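Local coordinates for PTS EIIA type-4 domain-containing protein (Streptococcus agalactiae NEM316, PDB 4TKZ), which serves as the cytoplasmic EIIA component of a mannose-family phosphotransferase system, relaying phosphoryl groups for sugar uptake, at the interface of chains A and B. Numbering follows the deposited sequence. Chains: chain A/B, Putative uncharacterized protein gbs1890.

Contact 1: the interface of chains A and B. Residues chain A 23, 93-94, 123; chain B 64, 89-90.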
ATOM      1  N   ILE A  23       1.135 -14.286  -3.663  1.00 20.61           N
ATOM      2  CA  ILE A  23       1.088 -14.136  -5.114  1.00 18.74           C
ATOM      3  C   ILE A  23       2.296 -14.804  -5.769  1.00 23.30           C
ATOM      4  O   ILE A  23       2.139 -15.633  -6.660  1.00 26.31           O
ATOM      5  CB  ILE A  23       0.972 -12.650  -5.530  1.00 17.64           C
ATOM      6  CG1 ILE A  23      -0.403 -12.092  -5.155  1.00 19.36           C
ATOM      7  CG2 ILE A  23       1.198 -12.479  -7.028  1.00 22.23           C
ATOM      8  CD1 ILE A  23      -0.464 -10.571  -5.180  1.00 19.39           C
ATOM      9  N   LEU A  93       0.809  -2.303  -3.725  1.00 13.11           N
ATOM     10  CA  LEU A  93       1.275  -3.623  -4.137  1.00 12.89           C
ATOM     11  C   LEU A  93       1.846  -3.580  -5.555  1.00 14.44           C
ATOM     12  O   LEU A  93       2.739  -4.355  -5.889  1.00 18.89           O
ATOM     13  CB  LEU A  93       0.187  -4.703  -3.974  1.00 15.82           C
ATOM     14  CG  LEU A  93       0.566  -6.174  -4.211  1.00 16.99           C
ATOM     15  CD1 LEU A  93       1.742  -6.612  -3.377  1.00 18.69           C
ATOM     16  CD2 LEU A  93      -0.633  -7.102  -3.933  1.00 17.25           C
ATOM     17  N   SER A  94       1.347  -2.663  -6.381  1.00 17.27           N
ATOM     18  CA  SER A  94       1.870  -2.484  -7.734  1.00 16.98           C
ATOM     19  C   SER A  94       3.355  -2.123  -7.702  1.00 15.18           C
ATOM     20  O   SER A  94       4.149  -2.658  -8.485  1.00 19.76           O
ATOM     21  CB  SER A  94       1.113  -1.366  -8.458  1.00 19.98           C
ATOM     22  OG  SER A  94      -0.200  -1.767  -8.808  1.00 22.82           O
ATOM     23  N   GLY A 123      -1.450   1.575 -11.302  1.00 18.43           N
ATOM     24  CA  GLY A 123      -2.195   0.630 -10.485  1.00 20.03           C
ATOM     25  C   GLY A 123      -3.346   1.246  -9.702  1.00 17.24           C
ATOM     26  O   GLY A 123      -4.164   0.533  -9.118  1.00 21.17           O
TER
ATOM     27  N   LEU B  64      -4.825  -4.472  -5.782  1.00 18.70           N
ATOM     28  CA  LEU B  64      -4.222  -4.699  -7.077  1.00 15.24           C
ATOM     29  C   LEU B  64      -5.298  -4.846  -8.133  1.00 23.13           C
ATOM     30  O   LEU B  64      -6.226  -5.641  -7.975  1.00 16.80           O
ATOM     31  CB  LEU B  64      -3.356  -5.957  -6.989  1.00 17.55           C
ATOM     32  CG  LEU B  64      -2.280  -6.295  -8.013  1.00 26.03           C
ATOM     33  CD1 LEU B  64      -1.244  -5.174  -8.105  1.00 21.30           C
ATOM     34  CD2 LEU B  64      -1.617  -7.606  -7.589  1.00 18.25           C
ATOM     35  N   SER B  89      -8.438   0.361  -6.920  1.00 16.96           N
ATOM     36  CA  SER B  89      -7.234  -0.448  -6.789  1.00 15.90           C
ATOM     37  C   SER B  89      -6.079   0.505  -6.511  1.00 16.08           C
ATOM     38  O   SER B  89      -6.248   1.726  -6.607  1.00 18.18           O
ATOM     39  CB  SER B  89      -6.951  -1.228  -8.061  1.00 21.29           C
ATOM     40  OG  SER B  89      -6.809  -0.349  -9.157  1.00 17.66           O
ATOM     41  N   GLY B  90      -4.918  -0.048  -6.157  1.00 15.03           N
ATOM     42  CA  GLY B  90      -3.712   0.752  -5.952  1.00 16.21           C
ATOM     43  C   GLY B  90      -3.486   1.256  -4.544  1.00 14.33           C
ATOM     44  O   GLY B  90      -2.737   2.218  -4.334  1.00 18.62           O
TER
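The forked end of B:Leu64 divides its contacts between A:Leu93 and A:Ile23 on one branch and A:Ser94 on the other. Among the apolar contacts, CD2 of B:Leu64 lies 3.8 Å from CD2 of A:Leu93, and the two side chains cross at about a right angle. The same methyl meets A:Ile23 tip to tip, with 4.0 Å between B:Leu64 CD2 and A:Ile23 CD1. The second methyl, CD1, faces the hydroxyl of A:Ser94, 3.6 Å from OG, a van der Waals contact with a polar atom. B:Leu64 holds CG anti to its backbone N (chi1 -163°), which sends the branched end toward chain A. It loses 51 Å² to the partner, about half of the 104 Å² hidden in the patch.

The polar contact lies beside this cluster. B:Ser89 OG donates to the carbonyl oxygen of A:Gly123 over 2.8 Å. With a C=O...OG angle of 144° and the donor tilted 34° from the carbonyl plane, the approach is oblique. The backbone N of B:Gly90 is 3.1 Å from A:Gly123 O, but its hydrogen is directed away from that oxygen, and the short distance is not a hydrogen bond.

The patch thus fits the loop after strand 57-62 of one subunit against the start of helix 93-102 and the end of helix 12-24 of the other, and ties down the chain just beyond helix 110-122 where it passes to the partner, probably helping to stabilise the dimer.

Contact 2: the interface of chains A and B. Residues chain A 70, 74, 77-78, 87; chain B 125-127.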
ATOM      1  N   PHE A  70      10.175   7.243   5.678  1.00 17.29           N
ATOM      2  CA  PHE A  70      10.671   7.922   4.492  1.00 16.77           C
ATOM      3  C   PHE A  70      11.827   8.843   4.900  1.00 16.42           C
ATOM      4  O   PHE A  70      12.888   8.853   4.263  1.00 20.97           O
ATOM      5  CB  PHE A  70       9.561   8.738   3.839  1.00 14.10           C
ATOM      6  CG  PHE A  70      10.018   9.546   2.662  1.00 21.82           C
ATOM      7  CD1 PHE A  70      10.108   8.976   1.397  1.00 19.31           C
ATOM      8  CD2 PHE A  70      10.365  10.883   2.825  1.00 21.36           C
ATOM      9  CE1 PHE A  70      10.539   9.729   0.312  1.00 23.54           C
ATOM     10  CE2 PHE A  70      10.789  11.643   1.750  1.00 22.87           C
ATOM     11  CZ  PHE A  70      10.882  11.071   0.497  1.00 20.95           C
ATOM     12  N   SER A  74      15.548   8.447   3.507  1.00 18.62           N
ATOM     13  CA  SER A  74      16.063   9.495   2.644  1.00 21.11           C
ATOM     14  C   SER A  74      17.382  10.055   3.170  1.00 19.05           C
ATOM     15  O   SER A  74      18.310  10.287   2.395  1.00 22.25           O
ATOM     16  CB  SER A  74      15.047  10.631   2.523  1.00 19.36           C
ATOM     17  OG  SER A  74      13.918  10.213   1.778  1.00 34.31           O
ATOM     18  N   SER A  77      20.199   7.632   2.615  1.00 22.73           N
ATOM     19  CA  SER A  77      20.491   7.353   1.208  1.00 23.92           C
ATOM     20  C   SER A  77      21.592   8.237   0.617  1.00 25.23           C
ATOM     21  O   SER A  77      22.110   7.938  -0.454  1.00 33.61           O
ATOM     22  CB  SER A  77      19.234   7.519   0.355  1.00 24.28           C
ATOM     23  OG  SER A  77      18.921   8.892   0.216  1.00 24.85           O
ATOM     24  N   VAL A  78      21.939   9.324   1.294  1.00 24.64           N
ATOM     25  CA  VAL A  78      22.948  10.239   0.754  1.00 25.39           C
ATOM     26  C   VAL A  78      24.283  10.146   1.490  1.00 32.34           C
ATOM     27  O   VAL A  78      25.158  11.000   1.307  1.00 31.82           O
ATOM     28  CB  VAL A  78      22.455  11.703   0.771  1.00 25.39           C
ATOM     29  CG1 VAL A  78      21.136  11.836   0.041  1.00 29.45           C
ATOM     30  CG2 VAL A  78      22.305  12.200   2.202  1.00 25.53           C
ATOM     31  N   VAL A  87      14.867   5.907  -2.766  1.00 21.84           N
ATOM     32  CA  VAL A  87      13.845   5.931  -1.725  1.00 22.32           C
ATOM     33  C   VAL A  87      12.530   6.430  -2.300  1.00 20.93           C
ATOM     34  O   VAL A  87      12.429   7.587  -2.731  1.00 19.35           O
ATOM     35  CB  VAL A  87      14.262   6.854  -0.564  1.00 21.96           C
ATOM     36  CG1 VAL A  87      13.192   6.873   0.525  1.00 22.17           C
ATOM     37  CG2 VAL A  87      15.618   6.410   0.007  1.00 23.17           C
TER
ATOM     38  N   VAL B 125       6.318   9.385  -4.547  1.00 18.56           N
ATOM     39  CA  VAL B 125       7.376  10.377  -4.719  1.00 20.34           C
ATOM     40  C   VAL B 125       8.730   9.679  -4.689  1.00 24.58           C
ATOM     41  O   VAL B 125       8.960   8.795  -3.857  1.00 23.56           O
ATOM     42  CB  VAL B 125       7.319  11.447  -3.604  1.00 25.00           C
ATOM     43  CG1 VAL B 125       8.547  12.339  -3.649  1.00 30.65           C
ATOM     44  CG2 VAL B 125       6.063  12.290  -3.725  1.00 20.13           C
ATOM     45  N   ASP B 126       9.615  10.063  -5.609  1.00 25.23           N
ATOM     46  CA  ASP B 126      11.004   9.611  -5.592  1.00 20.50           C
ATOM     47  C   ASP B 126      11.823  10.696  -4.892  1.00 23.01           C
ATOM     48  O   ASP B 126      11.812  11.847  -5.316  1.00 26.88           O
ATOM     49  CB  ASP B 126      11.493   9.416  -7.033  1.00 24.94           C
ATOM     50  CG  ASP B 126      12.974   9.033  -7.127  1.00 25.94           C
ATOM     51  OD1 ASP B 126      13.732   9.159  -6.137  1.00 32.49           O
ATOM     52  OD2 ASP B 126      13.383   8.608  -8.227  1.00 30.90           O
ATOM     53  N   PHE B 127      12.532  10.331  -3.826  1.00 19.89           N
ATOM     54  CA  PHE B 127      13.263  11.319  -3.036  1.00 21.81           C
ATOM     55  C   PHE B 127      14.288  12.100  -3.863  1.00 29.82           C
ATOM     56  O   PHE B 127      14.593  13.256  -3.550  1.00 33.28           O
ATOM     57  CB  PHE B 127      13.933  10.659  -1.832  1.00 19.09           C
ATOM     58  CG  PHE B 127      14.832  11.589  -1.060  1.00 22.82           C
ATOM     59  CD1 PHE B 127      14.305  12.681  -0.381  1.00 23.77           C
ATOM     60  CD2 PHE B 127      16.197  11.368  -1.014  1.00 19.89           C
ATOM     61  CE1 PHE B 127      15.132  13.548   0.333  1.00 27.16           C
ATOM     62  CE2 PHE B 127      17.042  12.240  -0.300  1.00 23.05           C
ATOM     63  CZ  PHE B 127      16.498  13.324   0.370  1.00 25.42           C
TER
HETATM   64  O   HOH W   1      15.582   8.212  -4.116  1.00 30.14           O
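B:Phe127 N donates to A:Val87 O over 3.0 Å in a straight bond, 169° at the hydrogen and 173° at the carbonyl oxygen, so the N-H meets the oxygen almost head-on.

A water extends this backbone link: it lies 2.8 Å from A:Val87 N and is also bonded to OD1 of the B:Asp126 carboxylate, bridging the chains.

The apolar contacts across the patch converge on B:Phe127, which alone loses 93 Å² to the partner. A:Ser74 CB sits over the centre of one ring face, 3.5 Å from the centroid, a CH-pi contact. A:Phe70 meets the ring near its base, where CZ is 3.9 Å from B:Phe127 CB and the side chains cross obliquely. On the same side of the ring plane, A:Val87 CB lies 4.0 Å from B:Phe127 CB, while A:Val78 CG1 touches near the far rim.

A:Ser74 OG is wedged between the two aromatic rings, above the rim of A:Phe70 and 3.3 Å from B:Phe127 CG. Its place is fixed by its torsion beside the backbone N (chi1 -70°) and by donation to A:Phe70 O at 3.0 Å, while the helix backbone presents CB to the ring. Three residues on, A:Ser77 OG donates to A:Ser74 O at 2.7 Å.

In the fold, the short strand 125-126 of chain B runs beside strand 84-89 of chain A, and the 3-10 turn 127-129 sets its phenylalanine between that strand and helix 68-76.

The C-alpha centres of contact 1 and contact 2 are about 21 Å apart, and the two share no residue of the same chain. They do share elements: strand 84-89 ends in contact 1 in chain B and supplies the backbone acceptor of contact 2 in chain A, while the C-terminal segment enters contact 1 from chain A and contact 2 from chain B. Because the interface is two-fold symmetric, each C-terminal segment is held where it leaves helix 110-122 and again near its modelled end. This reciprocal exchange of C-terminal segments, as in dimeric EIIA proteins of the mannose family, suggests an intertwined dimer.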